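Local coordinates for protein chymotrypsin-like serine protease (Equine arteritis virus, PDB 1MBM) that probably cleaves viral polyproteins as a serine endopeptidase of chymotrypsin-like fold, extended at its C-terminus by an alpha/beta domain, at residues W89-G94 with S111-S116. Residues are numbered along the deposited sequence; the frame is centred on the assembly and turned at random.
Sequences WCTATG and SGDSGS
The carbonyl oxygen of Asp113 is gripped twice by Ser116: its backbone N sits 3.1 Å from Asp113 O, closing a type II turn, and its OG donates to the same oxygen over 2.7 Å, tilted out of the carbonyl plane. Ser116 then leans on strand 85-91, with CB 3.6 Å from Cys90 O and OG beside CA of Thr91. The Asp113 carboxylate lies obliquely across the side chain of Thr91, its OD1 3.4 Å from Thr91 CB and close to the CG2 methyl. With Thr91 OG1 between the backbone N and the carbonyl carbon (chi1 82°), donating to Gly94 O at 2.6 Å and accepting from Thr93 N as an ST turn, it is CB and CG2 that face OD1. Polar contact between the segments passes instead through one water, which accepts from Ala92 N (2.9 Å) and donates to Asp113 OD1 (2.6 Å). OD2 of Asp113 forms a salt bridge with Arg197 and accepts a hydrogen bond from Thr110 N. Gly112-Asp113-Ser114-Gly115 is the chymotrypsin-type nucleophile loop; Ser114, with a weak hydrogen bond to His33, is consistent with the nucleophile of a Ser-His-Asp triad with Asp59. The loop thus meets the strand through van der Waals contacts and the water on OD1, while Arg197 probably favours the carboxylate anion.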
ATOM      1  N   TRP A  89       0.288   3.542   3.614  1.00  7.34           N
ATOM      2  CA  TRP A  89      -0.749   2.594   3.251  1.00  8.72           C
ATOM      3  C   TRP A  89      -2.043   3.347   3.523  1.00  6.95           C
ATOM      4  O   TRP A  89      -2.356   3.640   4.672  1.00  5.24           O
ATOM      5  CB  TRP A  89      -0.692   1.353   4.158  1.00  8.52           C
ATOM      6  CG  TRP A  89       0.196   0.238   3.653  1.00  8.85           C
ATOM      7  CD1 TRP A  89      -0.206  -0.996   3.221  1.00  8.89           C
ATOM      8  CD2 TRP A  89       1.624   0.241   3.565  1.00  5.34           C
ATOM      9  NE1 TRP A  89       0.882  -1.750   2.845  1.00  7.77           N
ATOM     10  CE2 TRP A  89       2.019  -1.016   3.043  1.00 10.16           C
ATOM     11  CE3 TRP A  89       2.618   1.187   3.845  1.00  5.27           C
ATOM     12  CZ2 TRP A  89       3.353  -1.355   2.824  1.00  7.63           C
ATOM     13  CZ3 TRP A  89       3.946   0.851   3.616  1.00  4.82           C
ATOM     14  CH2 TRP A  89       4.300  -0.409   3.107  1.00  9.91           C
ATOM     15  N   CYS A  90      -2.783   3.673   2.469  1.00  8.46           N
ATOM     16  CA  CYS A  90      -3.980   4.503   2.597  1.00  7.73           C
ATOM     17  C   CYS A  90      -5.219   3.674   2.888  1.00 10.05           C
ATOM     18  O   CYS A  90      -6.016   3.407   1.988  1.00  9.11           O
ATOM     19  CB  CYS A  90      -4.181   5.344   1.332  1.00  8.09           C
ATOM     20  SG  CYS A  90      -2.720   6.325   0.872  1.00  9.04           S
ATOM     21  N   THR A  91      -5.382   3.271   4.143  1.00  5.72           N
ATOM     22  CA  THR A  91      -6.523   2.432   4.497  1.00  7.06           C
ATOM     23  C   THR A  91      -7.783   3.256   4.706  1.00  5.88           C
ATOM     24  O   THR A  91      -7.745   4.489   4.770  1.00  2.81           O
ATOM     25  CB  THR A  91      -6.232   1.590   5.761  1.00  7.46           C
ATOM     26  OG1 THR A  91      -6.442   2.378   6.942  1.00  7.88           O
ATOM     27  CG2 THR A  91      -4.768   1.205   5.829  1.00  6.62           C
ATOM     28  N   ALA A  92      -8.905   2.565   4.836  1.00 11.39           N
ATOM     29  CA  ALA A  92     -10.177   3.237   5.074  1.00 12.34           C
ATOM     30  C   ALA A  92     -10.297   3.839   6.480  1.00 13.29           C
ATOM     31  O   ALA A  92     -11.268   4.532   6.775  1.00 14.31           O
ATOM     32  CB  ALA A  92     -11.305   2.298   4.804  1.00 13.22           C
ATOM     33  N   THR A  93      -9.320   3.585   7.348  1.00 11.96           N
ATOM     34  CA  THR A  93      -9.352   4.165   8.689  1.00 12.50           C
ATOM     35  C   THR A  93      -8.112   4.991   8.962  1.00 14.07           C
ATOM     36  O   THR A  93      -7.672   5.103  10.101  1.00 13.29           O
ATOM     37  CB  THR A  93      -9.502   3.091   9.782  1.00 14.49           C
ATOM     38  OG1 THR A  93      -8.670   1.972   9.472  1.00 12.33           O
ATOM     39  CG2 THR A  93     -10.916   2.503   9.783  1.00 14.73           C
ATOM     40  N   GLY A  94      -7.545   5.570   7.909  1.00 11.77           N
ATOM     41  CA  GLY A  94      -6.374   6.407   8.060  1.00 10.53           C
ATOM     42  C   GLY A  94      -5.131   5.817   7.423  1.00 10.79           C
ATOM     43  O   GLY A  94      -5.081   4.622   7.108  1.00  9.62           O
ATOM     44  N   SER A 111      -6.957  -7.859   7.193  1.00 14.29           N
ATOM     45  CA  SER A 111      -7.470  -8.354   5.915  1.00 14.60           C
ATOM     46  C   SER A 111      -8.237  -7.294   5.121  1.00 12.62           C
ATOM     47  O   SER A 111      -8.051  -7.165   3.903  1.00 13.42           O
ATOM     48  CB  SER A 111      -8.341  -9.595   6.102  1.00 15.56           C
ATOM     49  OG  SER A 111      -8.622 -10.151   4.834  1.00 20.44           O
ATOM     50  N   GLY A 112      -9.075  -6.525   5.814  1.00  8.08           N
ATOM     51  CA  GLY A 112      -9.835  -5.459   5.179  1.00  8.96           C
ATOM     52  C   GLY A 112      -9.008  -4.377   4.490  1.00 10.74           C
ATOM     53  O   GLY A 112      -9.539  -3.623   3.665  1.00 10.64           O
ATOM     54  N   ASP A 113      -7.709  -4.307   4.800  1.00  8.15           N
ATOM     55  CA  ASP A 113      -6.833  -3.302   4.200  1.00  5.05           C
ATOM     56  C   ASP A 113      -6.286  -3.735   2.851  1.00  6.58           C
ATOM     57  O   ASP A 113      -5.579  -2.959   2.207  1.00  6.22           O
ATOM     58  CB  ASP A 113      -5.628  -2.987   5.094  1.00  6.12           C
ATOM     59  CG  ASP A 113      -6.013  -2.361   6.419  1.00 13.20           C
ATOM     60  OD1 ASP A 113      -7.035  -1.646   6.484  1.00  9.97           O
ATOM     61  OD2 ASP A 113      -5.332  -2.530   7.453  1.00 11.08           O
ATOM     62  N   SER A 114      -6.568  -4.972   2.438  1.00  4.19           N
ATOM     63  CA  SER A 114      -6.106  -5.437   1.127  1.00  8.65           C
ATOM     64  C   SER A 114      -6.642  -4.489   0.062  1.00  7.96           C
ATOM     65  O   SER A 114      -7.807  -4.094   0.100  1.00  6.47           O
ATOM     66  CB  SER A 114      -6.559  -6.874   0.858  1.00 10.03           C
ATOM     67  OG  SER A 114      -5.758  -7.794   1.587  1.00 12.74           O
ATOM     68  N   GLY A 115      -5.781  -4.097  -0.864  1.00  9.73           N
ATOM     69  CA  GLY A 115      -6.177  -3.171  -1.902  1.00  9.97           C
ATOM     70  C   GLY A 115      -5.840  -1.711  -1.651  1.00  8.41           C
ATOM     71  O   GLY A 115      -5.920  -0.912  -2.587  1.00  6.14           O
ATOM     72  N   SER A 116      -5.505  -1.353  -0.407  1.00  6.28           N
ATOM     73  CA  SER A 116      -5.123   0.025  -0.082  1.00  9.32           C
ATOM     74  C   SER A 116      -3.981   0.477  -0.981  1.00  7.99           C
ATOM     75  O   SER A 116      -3.046  -0.279  -1.238  1.00  9.28           O
ATOM     76  CB  SER A 116      -4.660   0.175   1.383  1.00  8.50           C
ATOM     77  OG  SER A 116      -5.646  -0.273   2.319  1.00  4.12           O
TER
HETATM   78  O   HOH W   1      -8.897  -0.365   5.139  1.00 20.87           O